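Local coordinates for protein prolyl oligopeptidase (PDB 1YR2) that probably cuts oligopeptides on the carboxyl side of proline, and less often alanine, as a serine endopeptidase of the prolyl oligopeptidase family, at residues A[38-50]-A[73-85]. Sequence-based numbering, arbitrary orientation.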
ATOM      1  N   PRO A  38     -39.111  -2.707   9.776  1.00 24.98           N
ATOM      2  CA  PRO A  38     -39.946  -1.487  10.120  1.00 24.58           C
ATOM      3  C   PRO A  38     -39.811  -0.488   9.011  1.00 24.08           C
ATOM      4  O   PRO A  38     -38.814  -0.558   8.321  1.00 23.72           O
ATOM      5  CB  PRO A  38     -39.287  -0.929  11.380  1.00 24.58           C
ATOM      6  CG  PRO A  38     -38.027  -1.720  11.584  1.00 25.01           C
ATOM      7  CD  PRO A  38     -37.801  -2.676  10.436  1.00 25.35           C
ATOM      8  N   PRO A  39     -40.758   0.413   8.806  1.00 23.25           N
ATOM      9  CA  PRO A  39     -40.693   1.274   7.617  1.00 22.41           C
ATOM     10  C   PRO A  39     -39.497   2.257   7.646  1.00 20.79           C
ATOM     11  O   PRO A  39     -39.066   2.758   8.701  1.00 19.35           O
ATOM     12  CB  PRO A  39     -42.044   2.001   7.606  1.00 22.53           C
ATOM     13  CG  PRO A  39     -42.706   1.688   8.926  1.00 23.83           C
ATOM     14  CD  PRO A  39     -41.927   0.680   9.675  1.00 23.77           C
ATOM     15  N   TYR A  40     -38.927   2.502   6.467  1.00 20.46           N
ATOM     16  CA  TYR A  40     -37.801   3.404   6.367  1.00 19.07           C
ATOM     17  C   TYR A  40     -38.158   4.810   6.863  1.00 18.91           C
ATOM     18  O   TYR A  40     -39.303   5.231   6.694  1.00 18.45           O
ATOM     19  CB  TYR A  40     -37.400   3.500   4.912  1.00 19.51           C
ATOM     20  CG  TYR A  40     -36.789   2.245   4.362  1.00 16.99           C
ATOM     21  CD1 TYR A  40     -35.711   1.655   5.002  1.00 19.00           C
ATOM     22  CD2 TYR A  40     -37.285   1.640   3.216  1.00 18.16           C
ATOM     23  CE1 TYR A  40     -35.115   0.516   4.518  1.00 17.25           C
ATOM     24  CE2 TYR A  40     -36.673   0.492   2.713  1.00 16.76           C
ATOM     25  CZ  TYR A  40     -35.587  -0.061   3.398  1.00 18.31           C
ATOM     26  OH  TYR A  40     -34.929  -1.194   2.933  1.00 20.95           O
ATOM     27  N   PRO A  41     -37.185   5.571   7.369  1.00 18.58           N
ATOM     28  CA  PRO A  41     -37.406   7.001   7.604  1.00 18.11           C
ATOM     29  C   PRO A  41     -37.744   7.695   6.298  1.00 18.34           C
ATOM     30  O   PRO A  41     -37.382   7.186   5.228  1.00 16.79           O
ATOM     31  CB  PRO A  41     -36.072   7.487   8.151  1.00 18.58           C
ATOM     32  CG  PRO A  41     -35.425   6.221   8.710  1.00 19.74           C
ATOM     33  CD  PRO A  41     -35.791   5.176   7.685  1.00 19.60           C
ATOM     34  N   ALA A  42     -38.472   8.800   6.382  1.00 17.01           N
ATOM     35  CA  ALA A  42     -38.912   9.495   5.198  1.00 17.03           C
ATOM     36  C   ALA A  42     -37.720  10.040   4.376  1.00 16.63           C
ATOM     37  O   ALA A  42     -36.719  10.483   4.906  1.00 16.79           O
ATOM     38  CB  ALA A  42     -39.892  10.633   5.585  1.00 17.31           C
ATOM     39  N   SER A  43     -37.845   9.993   3.064  1.00 15.72           N
ATOM     40  CA  SER A  43     -36.936  10.743   2.203  1.00 16.02           C
ATOM     41  C   SER A  43     -37.777  11.639   1.293  1.00 16.78           C
ATOM     42  O   SER A  43     -38.004  11.284   0.164  1.00 15.10           O
ATOM     43  CB  SER A  43     -36.069   9.762   1.403  1.00 15.26           C
ATOM     44  OG  SER A  43     -35.188   9.071   2.309  1.00 15.38           O
ATOM     45  N   PRO A  44     -38.289  12.764   1.796  1.00 18.57           N
ATOM     46  CA  PRO A  44     -39.150  13.636   0.979  1.00 19.80           C
ATOM     47  C   PRO A  44     -38.513  14.026  -0.366  1.00 20.67           C
ATOM     48  O   PRO A  44     -37.302  14.222  -0.439  1.00 20.87           O
ATOM     49  CB  PRO A  44     -39.333  14.883   1.861  1.00 20.01           C
ATOM     50  CG  PRO A  44     -39.110  14.376   3.289  1.00 20.42           C
ATOM     51  CD  PRO A  44     -38.069  13.324   3.137  1.00 18.89           C
ATOM     52  N   GLN A  45     -39.321  14.103  -1.410  1.00 21.73           N
ATOM     53  CA  GLN A  45     -38.843  14.476  -2.738  1.00 22.11           C
ATOM     54  C   GLN A  45     -39.198  15.922  -3.021  1.00 22.55           C
ATOM     55  O   GLN A  45     -40.282  16.365  -2.682  1.00 23.47           O
ATOM     56  CB  GLN A  45     -39.494  13.597  -3.773  1.00 21.92           C
ATOM     57  CG  GLN A  45     -39.060  12.195  -3.630  1.00 21.16           C
ATOM     58  CD  GLN A  45     -39.677  11.280  -4.654  1.00 19.10           C
ATOM     59  OE1 GLN A  45     -39.655  11.566  -5.844  1.00 21.25           O
ATOM     60  NE2 GLN A  45     -40.224  10.163  -4.198  1.00 20.05           N
ATOM     61  N   VAL A  46     -38.266  16.661  -3.599  1.00 21.91           N
ATOM     62  CA  VAL A  46     -38.543  17.963  -4.171  1.00 21.31           C
ATOM     63  C   VAL A  46     -38.451  17.695  -5.673  1.00 20.52           C
ATOM     64  O   VAL A  46     -37.355  17.546  -6.205  1.00 19.47           O
ATOM     65  CB  VAL A  46     -37.498  19.024  -3.716  1.00 20.97           C
ATOM     66  CG1 VAL A  46     -37.737  20.375  -4.426  1.00 23.51           C
ATOM     67  CG2 VAL A  46     -37.513  19.213  -2.168  1.00 21.10           C
ATOM     68  N   PRO A  47     -39.588  17.561  -6.351  1.00 20.33           N
ATOM     69  CA  PRO A  47     -39.582  17.179  -7.764  1.00 19.59           C
ATOM     70  C   PRO A  47     -38.699  18.114  -8.604  1.00 19.13           C
ATOM     71  O   PRO A  47     -38.721  19.329  -8.410  1.00 20.38           O
ATOM     72  CB  PRO A  47     -41.060  17.294  -8.156  1.00 20.62           C
ATOM     73  CG  PRO A  47     -41.788  17.015  -6.908  1.00 20.88           C
ATOM     74  CD  PRO A  47     -40.960  17.661  -5.814  1.00 20.48           C
ATOM     75  N   LEU A  48     -37.880  17.549  -9.456  1.00 17.55           N
ATOM     76  CA  LEU A  48     -36.955  18.310 -10.273  1.00 18.06           C
ATOM     77  C   LEU A  48     -36.569  17.445 -11.464  1.00 17.47           C
ATOM     78  O   LEU A  48     -35.945  16.415 -11.297  1.00 16.12           O
ATOM     79  CB  LEU A  48     -35.696  18.695  -9.480  1.00 18.27           C
ATOM     80  CG  LEU A  48     -34.565  19.337 -10.283  1.00 20.82           C
ATOM     81  CD1 LEU A  48     -35.031  20.681 -10.891  1.00 22.32           C
ATOM     82  CD2 LEU A  48     -33.297  19.488  -9.441  1.00 21.43           C
ATOM     83  N   VAL A  49     -36.912  17.903 -12.662  1.00 17.25           N
ATOM     84  CA  VAL A  49     -36.529  17.237 -13.891  1.00 18.15           C
ATOM     85  C   VAL A  49     -35.906  18.282 -14.790  1.00 19.01           C
ATOM     86  O   VAL A  49     -36.549  19.268 -15.112  1.00 20.41           O
ATOM     87  CB  VAL A  49     -37.737  16.560 -14.590  1.00 18.81           C
ATOM     88  CG1 VAL A  49     -37.287  15.896 -15.882  1.00 19.33           C
ATOM     89  CG2 VAL A  49     -38.365  15.502 -13.686  1.00 20.35           C
ATOM     90  N   GLU A  50     -34.699  18.005 -15.245  1.00 19.69           N
ATOM     91  CA  GLU A  50     -33.899  18.892 -16.073  1.00 20.43           C
ATOM     92  C   GLU A  50     -33.680  18.263 -17.425  1.00 21.03           C
ATOM     93  O   GLU A  50     -33.594  17.035 -17.531  1.00 20.02           O
ATOM     94  CB  GLU A  50     -32.527  19.086 -15.435  1.00 19.70           C
ATOM     95  CG  GLU A  50     -32.562  19.822 -14.095  1.00 22.37           C
ATOM     96  CD  GLU A  50     -31.191  19.881 -13.430  1.00 25.20           C
ATOM     97  OE1 GLU A  50     -30.343  18.957 -13.599  1.00 26.19           O
ATOM     98  OE2 GLU A  50     -30.971  20.871 -12.720  1.00 28.55           O
ATOM     99  N   LYS A  73     -32.606  20.290   7.301  1.00 21.92           N
ATOM    100  CA  LYS A  73     -33.329  19.216   6.622  1.00 22.53           C
ATOM    101  C   LYS A  73     -32.402  17.995   6.506  1.00 20.13           C
ATOM    102  O   LYS A  73     -32.786  16.900   6.868  1.00 18.89           O
ATOM    103  CB  LYS A  73     -33.871  19.640   5.237  1.00 22.83           C
ATOM    104  CG  LYS A  73     -35.395  19.429   5.040  1.00 27.59           C
ATOM    105  CD  LYS A  73     -35.904  19.816   3.578  1.00 31.22           C
ATOM    106  CE  LYS A  73     -36.942  18.776   2.960  1.00 32.44           C
ATOM    107  NZ  LYS A  73     -36.528  18.156   1.622  1.00 31.06           N
ATOM    108  N   VAL A  74     -31.174  18.211   6.050  1.00 18.89           N
ATOM    109  CA  VAL A  74     -30.181  17.116   5.905  1.00 17.50           C
ATOM    110  C   VAL A  74     -29.832  16.537   7.292  1.00 17.28           C
ATOM    111  O   VAL A  74     -29.777  15.325   7.485  1.00 16.12           O
ATOM    112  CB  VAL A  74     -28.910  17.597   5.142  1.00 17.14           C
ATOM    113  CG1 VAL A  74     -27.854  16.522   5.091  1.00 15.90           C
ATOM    114  CG2 VAL A  74     -29.257  18.031   3.713  1.00 17.03           C
ATOM    115  N   ALA A  75     -29.650  17.408   8.274  1.00 17.53           N
ATOM    116  CA  ALA A  75     -29.305  16.971   9.617  1.00 17.52           C
ATOM    117  C   ALA A  75     -30.398  16.051  10.149  1.00 16.79           C
ATOM    118  O   ALA A  75     -30.098  15.059  10.753  1.00 16.39           O
ATOM    119  CB  ALA A  75     -29.100  18.163  10.549  1.00 17.61           C
ATOM    120  N   ALA A  76     -31.652  16.381   9.894  1.00 17.69           N
ATOM    121  CA  ALA A  76     -32.784  15.608  10.415  1.00 17.92           C
ATOM    122  C   ALA A  76     -32.827  14.238   9.732  1.00 16.75           C
ATOM    123  O   ALA A  76     -33.070  13.229  10.371  1.00 15.64           O
ATOM    124  CB  ALA A  76     -34.114  16.353  10.176  1.00 18.51           C
ATOM    125  N   TRP A  77     -32.546  14.210   8.434  1.00 16.84           N
ATOM    126  CA  TRP A  77     -32.555  12.962   7.670  1.00 16.33           C
ATOM    127  C   TRP A  77     -31.414  12.077   8.156  1.00 16.75           C
ATOM    128  O   TRP A  77     -31.615  10.880   8.391  1.00 16.57           O
ATOM    129  CB  TRP A  77     -32.376  13.278   6.186  1.00 16.20           C
ATOM    130  CG  TRP A  77     -32.497  12.111   5.269  1.00 15.30           C
ATOM    131  CD1 TRP A  77     -33.619  11.623   4.717  1.00 14.95           C
ATOM    132  CD2 TRP A  77     -31.426  11.293   4.811  1.00 12.90           C
ATOM    133  NE1 TRP A  77     -33.312  10.537   3.925  1.00 15.97           N
ATOM    134  CE2 TRP A  77     -31.968  10.317   3.979  1.00 14.98           C
ATOM    135  CE3 TRP A  77     -30.046  11.278   5.043  1.00 11.56           C
ATOM    136  CZ2 TRP A  77     -31.183   9.345   3.365  1.00 14.49           C
ATOM    137  CZ3 TRP A  77     -29.279  10.298   4.439  1.00 15.27           C
ATOM    138  CH2 TRP A  77     -29.847   9.360   3.616  1.00 13.96           C
ATOM    139  N   VAL A  78     -30.225  12.672   8.309  1.00 16.26           N
ATOM    140  CA  VAL A  78     -29.061  11.951   8.790  1.00 17.07           C
ATOM    141  C   VAL A  78     -29.332  11.344  10.172  1.00 17.50           C
ATOM    142  O   VAL A  78     -29.035  10.174  10.416  1.00 17.17           O
ATOM    143  CB  VAL A  78     -27.795  12.844   8.800  1.00 16.71           C
ATOM    144  CG1 VAL A  78     -26.693  12.242   9.698  1.00 17.96           C
ATOM    145  CG2 VAL A  78     -27.284  13.025   7.387  1.00 17.70           C
ATOM    146  N   GLN A  79     -29.916  12.119  11.083  1.00 18.11           N
ATOM    147  CA  GLN A  79     -30.161  11.605  12.435  1.00 19.30           C
ATOM    148  C   GLN A  79     -31.103  10.376  12.412  1.00 17.87           C
ATOM    149  O   GLN A  79     -30.821   9.381  13.064  1.00 17.35           O
ATOM    150  CB  GLN A  79     -30.738  12.739  13.326  1.00 19.47           C
ATOM    151  CG  GLN A  79     -31.205  12.320  14.718  1.00 26.35           C
ATOM    152  CD  GLN A  79     -31.349  13.540  15.678  1.00 34.33           C
ATOM    153  OE1 GLN A  79     -30.389  14.321  15.855  1.00 41.01           O
ATOM    154  NE2 GLN A  79     -32.530  13.695  16.292  1.00 37.48           N
ATOM    155  N   ALA A  80     -32.194  10.480  11.643  1.00 17.53           N
ATOM    156  CA  ALA A  80     -33.185   9.411  11.462  1.00 16.80           C
ATOM    157  C   ALA A  80     -32.602   8.162  10.779  1.00 15.97           C
ATOM    158  O   ALA A  80     -32.815   7.047  11.252  1.00 15.47           O
ATOM    159  CB  ALA A  80     -34.445   9.942  10.685  1.00 17.37           C
ATOM    160  N   GLN A  81     -31.827   8.319   9.713  1.00 15.39           N
ATOM    161  CA  GLN A  81     -31.287   7.162   9.011  1.00 15.60           C
ATOM    162  C   GLN A  81     -30.242   6.463   9.889  1.00 16.20           C
ATOM    163  O   GLN A  81     -30.197   5.244   9.969  1.00 15.68           O
ATOM    164  CB  GLN A  81     -30.618   7.573   7.688  1.00 14.66           C
ATOM    165  CG  GLN A  81     -31.587   8.043   6.599  1.00 15.06           C
ATOM    166  CD  GLN A  81     -32.515   6.950   6.060  1.00 11.24           C
ATOM    167  OE1 GLN A  81     -32.274   5.759   6.285  1.00 15.89           O
ATOM    168  NE2 GLN A  81     -33.574   7.351   5.339  1.00 10.70           N
ATOM    169  N   SER A  82     -29.421   7.261  10.557  1.00 18.10           N
ATOM    170  CA  SER A  82     -28.351   6.736  11.374  1.00 19.99           C
ATOM    171  C   SER A  82     -28.917   5.923  12.521  1.00 19.35           C
ATOM    172  O   SER A  82     -28.429   4.850  12.811  1.00 20.77           O
ATOM    173  CB  SER A  82     -27.486   7.868  11.922  1.00 20.73           C
ATOM    174  OG  SER A  82     -26.325   7.279  12.505  1.00 26.32           O
ATOM    175  N   ALA A  83     -29.943   6.435  13.174  1.00 19.47           N
ATOM    176  CA  ALA A  83     -30.552   5.728  14.293  1.00 19.72           C
ATOM    177  C   ALA A  83     -31.275   4.469  13.816  1.00 19.51           C
ATOM    178  O   ALA A  83     -31.189   3.410  14.469  1.00 19.44           O
ATOM    179  CB  ALA A  83     -31.502   6.650  15.058  1.00 19.94           C
ATOM    180  N   TYR A  84     -31.939   4.578  12.665  1.00 18.62           N
ATOM    181  CA  TYR A  84     -32.641   3.460  12.041  1.00 18.00           C
ATOM    182  C   TYR A  84     -31.662   2.324  11.714  1.00 16.97           C
ATOM    183  O   TYR A  84     -31.945   1.152  11.942  1.00 16.71           O
ATOM    184  CB  TYR A  84     -33.327   3.931  10.756  1.00 18.36           C
ATOM    185  CG  TYR A  84     -34.139   2.884  10.064  1.00 19.12           C
ATOM    186  CD1 TYR A  84     -33.556   2.046   9.135  1.00 23.02           C
ATOM    187  CD2 TYR A  84     -35.495   2.713  10.346  1.00 21.77           C
ATOM    188  CE1 TYR A  84     -34.295   1.063   8.475  1.00 23.12           C
ATOM    189  CE2 TYR A  84     -36.243   1.740   9.693  1.00 22.28           C
ATOM    190  CZ  TYR A  84     -35.641   0.927   8.764  1.00 22.73           C
ATOM    191  OH  TYR A  84     -36.343  -0.052   8.131  1.00 22.00           O
ATOM    192  N   THR A  85     -30.522   2.666  11.164  1.00 16.21           N
ATOM    193  CA  THR A  85     -29.555   1.646  10.811  1.00 16.08           C
ATOM    194  C   THR A  85     -28.913   1.023  12.073  1.00 17.21           C
ATOM    195  O   THR A  85     -28.682  -0.200  12.146  1.00 15.12           O
ATOM    196  CB  THR A  85     -28.509   2.245   9.932  1.00 16.51           C
ATOM    197  OG1 THR A  85     -29.105   2.562   8.665  1.00 14.58           O
ATOM    198  CG2 THR A  85     -27.428   1.247   9.623  1.00 15.76           C
TER
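Y84 OH donates a short hydrogen bond of 2.5 Å to P38 O. The hydroxyl does not sit in the carbonyl plane of P38 but is tilted 33° from it. The Y84 ring reaches P38 because CG lies anti to the backbone N (chi1 -177°), which sends the ring out from the helix. P41 packs on one face of that ring. Its CD makes a CH-pi contact 3.8 Å from the Y84 ring centroid. P41 CB meets the A80 methyl at 3.9 Å, so the proline wedges between two residues one helical turn apart. The Y40 ring passes Y84 obliquely, its CD1 3.8 Å from Y84 CE1, while Y40 OH bonds to H683 N. With an alanine at Y84, P41 is likely to lose its aromatic cover and P38 O this donor, so that the P38 end of the segment is less firmly held.

W77 NE1 donates a second hydrogen bond to S43 OG, 2.9 Å long. It is nearly straight, with an N-H...O angle of 176°, and S43 OG lies in the indole plane. Over one face of the indole sits Q81 CG of the same helix. The Q81 amide lies beside P41 and is bound through NE2 to Q674.

The contact lays an extended, proline-rich N-terminal segment along helix 72-89, on the surface of the alpha/beta-hydrolase domain and far from the propeller. Helix 664-675 receives S43 and Y40, and W77 meets F667 there. Strand 683-687, at the edge of the eight-stranded sheet, packs against Q81, Y84 and T85.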